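Local coordinates for protein PaxB (Photorhabdus luminescens, PDB 6EK4) that probably forms membrane pores together with a partner protein, as one component of an alpha-helical pore-forming toxin of the YaxAB type, at residues 16-22 with 301-305; 56-61 with 132-137. All coordinates share one frame; numbering follows the deposited sequence.

Contact 1. Residues 16-22 with 301-305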
loop_
_atom_site.group_PDB
_atom_site.type_symbol
_atom_site.label_atom_id
_atom_site.label_comp_id
_atom_site.label_asym_id
_atom_site.label_seq_id
_atom_site.Cartn_x
_atom_site.Cartn_y
_atom_site.Cartn_z
ATOM N N GLU A 16 -3.759 -1.288 26.192
ATOM C CA GLU A 16 -4.876 -1.798 25.397
ATOM C C GLU A 16 -4.335 -2.222 24.036
ATOM O O GLU A 16 -3.843 -1.390 23.273
ATOM C CB GLU A 16 -5.967 -0.731 25.239
ATOM C CG GLU A 16 -7.269 -1.230 24.609
ATOM C CD GLU A 16 -8.136 -2.061 25.549
ATOM O OE1 GLU A 16 -9.265 -2.417 25.146
ATOM O OE2 GLU A 16 -7.707 -2.364 26.685
ATOM N N ILE A 17 -4.419 -3.518 23.744
ATOM C CA ILE A 17 -3.847 -4.087 22.526
ATOM C C ILE A 17 -4.949 -4.662 21.640
ATOM O O ILE A 17 -5.804 -5.414 22.108
ATOM C CB ILE A 17 -2.820 -5.197 22.848
ATOM C CG1 ILE A 17 -1.841 -4.718 23.928
ATOM C CG2 ILE A 17 -2.064 -5.613 21.590
ATOM C CD1 ILE A 17 -0.775 -5.728 24.304
ATOM N N ASN A 18 -4.919 -4.293 20.361
ATOM C CA ASN A 18 -5.819 -4.850 19.357
ATOM C C ASN A 18 -5.026 -5.782 18.440
ATOM O O ASN A 18 -4.310 -5.327 17.547
ATOM C CB ASN A 18 -6.482 -3.723 18.554
ATOM C CG ASN A 18 -7.684 -4.195 17.750
ATOM O OD1 ASN A 18 -7.772 -5.360 17.361
ATOM N ND2 ASN A 18 -8.616 -3.285 17.494
ATOM N N VAL A 19 -5.148 -7.086 18.675
ATOM C CA VAL A 19 -4.423 -8.087 17.883
ATOM C C VAL A 19 -4.990 -8.269 16.469
ATOM O O VAL A 19 -4.312 -8.816 15.597
ATOM C CB VAL A 19 -4.354 -9.459 18.597
ATOM C CG1 VAL A 19 -3.495 -9.358 19.849
ATOM C CG2 VAL A 19 -5.743 -9.993 18.929
ATOM N N LYS A 20 -6.227 -7.819 16.249
ATOM C CA LYS A 20 -6.821 -7.815 14.908
ATOM C C LYS A 20 -6.118 -6.789 14.025
ATOM O O LYS A 20 -5.773 -7.080 12.881
ATOM C CB LYS A 20 -8.323 -7.513 14.972
ATOM C CG LYS A 20 -9.063 -7.787 13.671
ATOM C CD LYS A 20 -10.523 -7.372 13.752
ATOM C CE LYS A 20 -11.276 -7.758 12.490
ATOM N NZ LYS A 20 -12.598 -7.079 12.390
ATOM N N THR A 21 -5.910 -5.590 14.564
ATOM C CA THR A 21 -5.154 -4.545 13.875
ATOM C C THR A 21 -3.721 -5.003 13.584
ATOM O O THR A 21 -3.147 -4.649 12.550
ATOM C CB THR A 21 -5.123 -3.247 14.708
ATOM O OG1 THR A 21 -6.464 -2.805 14.953
ATOM C CG2 THR A 21 -4.357 -2.145 13.986
ATOM N N LEU A 22 -3.158 -5.792 14.497
ATOM C CA LEU A 22 -1.818 -6.355 14.333
ATOM C C LEU A 22 -1.806 -7.385 13.204
ATOM O O LEU A 22 -0.988 -7.297 12.290
ATOM C CB LEU A 22 -1.345 -7.003 15.645
ATOM C CG LEU A 22 0.161 -7.208 15.853
ATOM C CD1 LEU A 22 0.431 -7.648 17.285
ATOM C CD2 LEU A 22 0.756 -8.208 14.870
ATOM N N GLN A 301 1.199 -2.280 17.966
ATOM C CA GLN A 301 0.543 -3.369 18.686
ATOM C C GLN A 301 1.569 -4.371 19.210
ATOM O O GLN A 301 1.400 -4.926 20.296
ATOM C CB GLN A 301 -0.457 -4.092 17.777
ATOM C CG GLN A 301 -1.565 -3.210 17.217
ATOM C CD GLN A 301 -2.457 -2.616 18.289
ATOM O OE1 GLN A 301 -2.630 -3.193 19.363
ATOM N NE2 GLN A 301 -3.040 -1.461 17.996
ATOM N N ALA A 302 2.629 -4.595 18.436
ATOM C CA ALA A 302 3.693 -5.526 18.817
ATOM C C ALA A 302 4.493 -5.017 20.013
ATOM O O ALA A 302 4.862 -5.793 20.896
ATOM C CB ALA A 302 4.622 -5.778 17.640
ATOM N N ALA A 303 4.766 -3.714 20.029
ATOM C CA ALA A 303 5.508 -3.093 21.125
ATOM C C ALA A 303 4.725 -3.146 22.439
ATOM O O ALA A 303 5.319 -3.262 23.513
ATOM C CB ALA A 303 5.860 -1.655 20.778
ATOM N N LYS A 304 3.399 -3.064 22.346
ATOM C CA LYS A 304 2.538 -3.133 23.526
ATOM C C LYS A 304 2.500 -4.536 24.142
ATOM O O LYS A 304 2.296 -4.677 25.348
ATOM C CB LYS A 304 1.119 -2.661 23.190
ATOM C CG LYS A 304 1.007 -1.163 22.952
ATOM C CD LYS A 304 -0.379 -0.775 22.459
ATOM C CE LYS A 304 -0.459 0.706 22.120
ATOM N NZ LYS A 304 -1.835 1.119 21.727
ATOM N N LEU A 305 2.691 -5.566 23.318
ATOM C CA LEU A 305 2.800 -6.942 23.813
ATOM C C LEU A 305 4.096 -7.129 24.601
ATOM O O LEU A 305 4.088 -7.697 25.692
ATOM C CB LEU A 305 2.742 -7.947 22.657
ATOM C CG LEU A 305 1.394 -8.093 21.946
ATOM C CD1 LEU A 305 1.572 -8.781 20.602
ATOM C CD2 LEU A 305 0.401 -8.859 22.808
#

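Contact 2. Residues 56-61 with 132-137. With NA (sodium ion), chain E.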
loop_
_atom_site.group_PDB
_atom_site.type_symbol
_atom_site.label_atom_id
_atom_site.label_comp_id
_atom_site.label_asym_id
_atom_site.label_seq_id
_atom_site.Cartn_x
_atom_site.Cartn_y
_atom_site.Cartn_z
ATOM N N ASP A 56 6.218 -14.042 11.057
ATOM C CA ASP A 56 6.905 -14.625 12.214
ATOM C C ASP A 56 6.536 -13.904 13.510
ATOM O O ASP A 56 6.378 -14.539 14.553
ATOM C CB ASP A 56 8.429 -14.587 12.030
ATOM C CG ASP A 56 8.937 -15.642 11.061
ATOM O OD1 ASP A 56 8.268 -16.684 10.885
ATOM O OD2 ASP A 56 10.026 -15.434 10.484
ATOM N N LEU A 57 6.421 -12.579 13.442
ATOM C CA LEU A 57 6.013 -11.774 14.596
ATOM C C LEU A 57 4.581 -12.114 14.997
ATOM O O LEU A 57 4.280 -12.260 16.182
ATOM C CB LEU A 57 6.137 -10.279 14.279
ATOM C CG LEU A 57 5.969 -9.293 15.443
ATOM C CD1 LEU A 57 6.788 -8.036 15.197
ATOM C CD2 LEU A 57 4.510 -8.929 15.690
ATOM N N ASP A 58 3.708 -12.241 14.000
ATOM C CA ASP A 58 2.313 -12.617 14.226
ATOM C C ASP A 58 2.208 -13.997 14.876
ATOM O O ASP A 58 1.393 -14.200 15.777
ATOM C CB ASP A 58 1.540 -12.603 12.903
ATOM C CG ASP A 58 0.038 -12.677 13.100
ATOM O OD1 ASP A 58 -0.500 -11.894 13.909
ATOM O OD2 ASP A 58 -0.607 -13.512 12.435
ATOM N N GLU A 59 3.032 -14.934 14.411
ATOM C CA GLU A 59 3.102 -16.284 14.985
ATOM C C GLU A 59 3.514 -16.245 16.455
ATOM O O GLU A 59 2.950 -16.961 17.282
ATOM C CB GLU A 59 4.090 -17.158 14.200
ATOM C CG GLU A 59 3.579 -17.629 12.845
ATOM C CD GLU A 59 4.688 -18.111 11.922
ATOM O OE1 GLU A 59 5.731 -18.593 12.417
ATOM O OE2 GLU A 59 4.513 -18.012 10.690
ATOM N N ALA A 60 4.500 -15.408 16.766
ATOM C CA ALA A 60 4.981 -15.246 18.136
ATOM C C ALA A 60 3.901 -14.651 19.034
ATOM O O ALA A 60 3.734 -15.075 20.180
ATOM C CB ALA A 60 6.226 -14.373 18.159
ATOM N N ALA A 61 3.170 -13.671 18.508
ATOM C CA ALA A 61 2.081 -13.031 19.244
ATOM C C ALA A 61 0.947 -14.015 19.544
ATOM O O ALA A 61 0.423 -14.036 20.658
ATOM C CB ALA A 61 1.549 -11.836 18.469
ATOM N N LEU A 132 11.632 -12.452 22.978
ATOM C CA LEU A 132 11.257 -13.024 21.686
ATOM C C LEU A 132 10.537 -11.991 20.821
ATOM O O LEU A 132 10.893 -11.796 19.660
ATOM C CB LEU A 132 10.372 -14.260 21.884
ATOM C CG LEU A 132 9.793 -14.941 20.638
ATOM C CD1 LEU A 132 10.867 -15.209 19.592
ATOM C CD2 LEU A 132 9.090 -16.232 21.024
ATOM N N MET A 133 9.534 -11.328 21.393
ATOM C CA MET A 133 8.781 -10.297 20.675
ATOM C C MET A 133 9.674 -9.114 20.298
ATOM O O MET A 133 9.462 -8.481 19.263
ATOM C CB MET A 133 7.587 -9.818 21.515
ATOM C CG MET A 133 6.674 -8.806 20.827
ATOM S SD MET A 133 6.024 -9.340 19.228
ATOM C CE MET A 133 4.944 -10.681 19.718
ATOM N N ALA A 134 10.669 -8.825 21.136
ATOM C CA ALA A 134 11.646 -7.775 20.847
ATOM C C ALA A 134 12.529 -8.148 19.659
ATOM O O ALA A 134 12.877 -7.288 18.850
ATOM C CB ALA A 134 12.504 -7.496 22.070
ATOM N N SER A 135 12.888 -9.427 19.561
ATOM C CA SER A 135 13.669 -9.931 18.426
ATOM C C SER A 135 12.869 -9.894 17.124
ATOM O O SER A 135 13.434 -9.675 16.050
ATOM C CB SER A 135 14.158 -11.358 18.688
ATOM O OG SER A 135 15.113 -11.382 19.732
ATOM N N ARG A 136 11.560 -10.117 17.226
ATOM C CA ARG A 136 10.671 -10.052 16.067
ATOM C C ARG A 136 10.502 -8.611 15.595
ATOM O O ARG A 136 10.551 -8.337 14.395
ATOM C CB ARG A 136 9.303 -10.655 16.399
ATOM C CG ARG A 136 9.339 -12.141 16.719
ATOM C CD ARG A 136 9.513 -12.989 15.471
ATOM N NE ARG A 136 10.081 -14.300 15.779
ATOM C CZ ARG A 136 11.379 -14.549 15.956
ATOM N NH1 ARG A 136 12.286 -13.577 15.860
ATOM N NH2 ARG A 136 11.777 -15.786 16.234
ATOM N N ILE A 137 10.298 -7.702 16.548
ATOM C CA ILE A 137 10.185 -6.268 16.262
ATOM C C ILE A 137 11.450 -5.745 15.575
ATOM O O ILE A 137 11.371 -4.942 14.645
ATOM C CB ILE A 137 9.902 -5.459 17.553
ATOM C CG1 ILE A 137 8.463 -5.705 18.022
ATOM C CG2 ILE A 137 10.122 -3.965 17.336
ATOM C CD1 ILE A 137 8.213 -5.340 19.471
HETATM NA NA NA E . 8.320 -19.339 10.788
#

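Contact 1. Residues 16-22 with 301-305
The amide of Q301 has the backbone of N18 over one face. N18 O lies above that face, 3.4 Å from Q301 CD. N18 N lies above the same face and donates to Q301 OE1 at 2.7 Å. The donor is 45° out of the carbonyl plane, and the N-H...O angle is 149°. At the oxygen end of the amide, I17 CG2 is 3.3 Å from Q301 OE1. The Q301 chain is bent at chi2 (-62°), which turns the amide toward the backbone of N18.

N18 is also the N-cap of helix 19-35. Its own amide oxygen accepts weak bonds from K20 N and T21 N. The contact joins the start of this helix to the long helix 247-321 of the toxin's helical bundle. Q346 of helix 326-348 bonds to I17 O and V19 N.

Beside the amide, apolar side chains meet. I17 CD1 reaches L305 CD2 at 3.7 Å. The I17 and K304 side chains run past each other, with CG1 of I17 beside CB of K304. L22 and L305 meet tip to tip through their CD1 atoms, also 3.7 Å apart.

The extended K304 chain runs by the loop, its CD 3.6 Å from E16 O.

Contact 2. Residues 56-61 with 132-137
L57 and R136 lie alongside, running opposite ways. L57 CG lies 3.7 Å from R136 CB, so the leucine branch packs on the first carbon of the arginine chain. M133 comes to the same leucine from another angle. It lies crosswise to L57, nearly perpendicular, with M133 SD 3.8 Å from L57 CG. M133 CG is anti to the backbone N (chi1 -176°), and the chain then bends at chi2 and chi3. The bends carry M133 CE to A61, 3.8 Å from A61 CB. L57 CD1 reaches across to I137, 4.0 Å from I137 CG1.

These residues join helix 42-73 to helix 101-141 as an antiparallel pair in the elongated helical bundle. The two short segments run at 163° to each other, with their axes 9.4 Å apart at closest approach. The CB of A60 points toward the partner helix and packs near L132, M133 and R136.

Beyond its CB, R136 bends at chi2 and passes along the D56 backbone, with CD 3.6 Å from D56 O. That oxygen sits at the edge of the guanidinium, near its plane, but no hydrogen bond crosses the contact. L132 CD1 lies over one guanidinium face, 3.5 Å above the plane and displaced to the edge of the group. R136 also has a long, weak ion pair with D139.

D56 OD1 binds a sodium ion at 2.7 Å. E59 OE1 lies near the same ion. The negative charge of D56 and E59 probably helps attract the cation.

From the N terminus, the chain first passes 16-22, where helix 19-35 begins. It then enters helix 42-73, which carries 56-61. Helix 101-141 returns alongside and closes contact 2 at 132-137, a loop of 70 residues between the segments. The chain goes on through several more helices before helix 247-321 brings 301-305 back to the start, closing contact 1 over 278 residues. Contact 2 therefore lies wholly within the larger loop, and the two do not cross. Their centres are 12 Å apart. They touch directly: A302 packs on L57, M133 and I137, and L305 packs on A61. Together they tie four helices into one bundle.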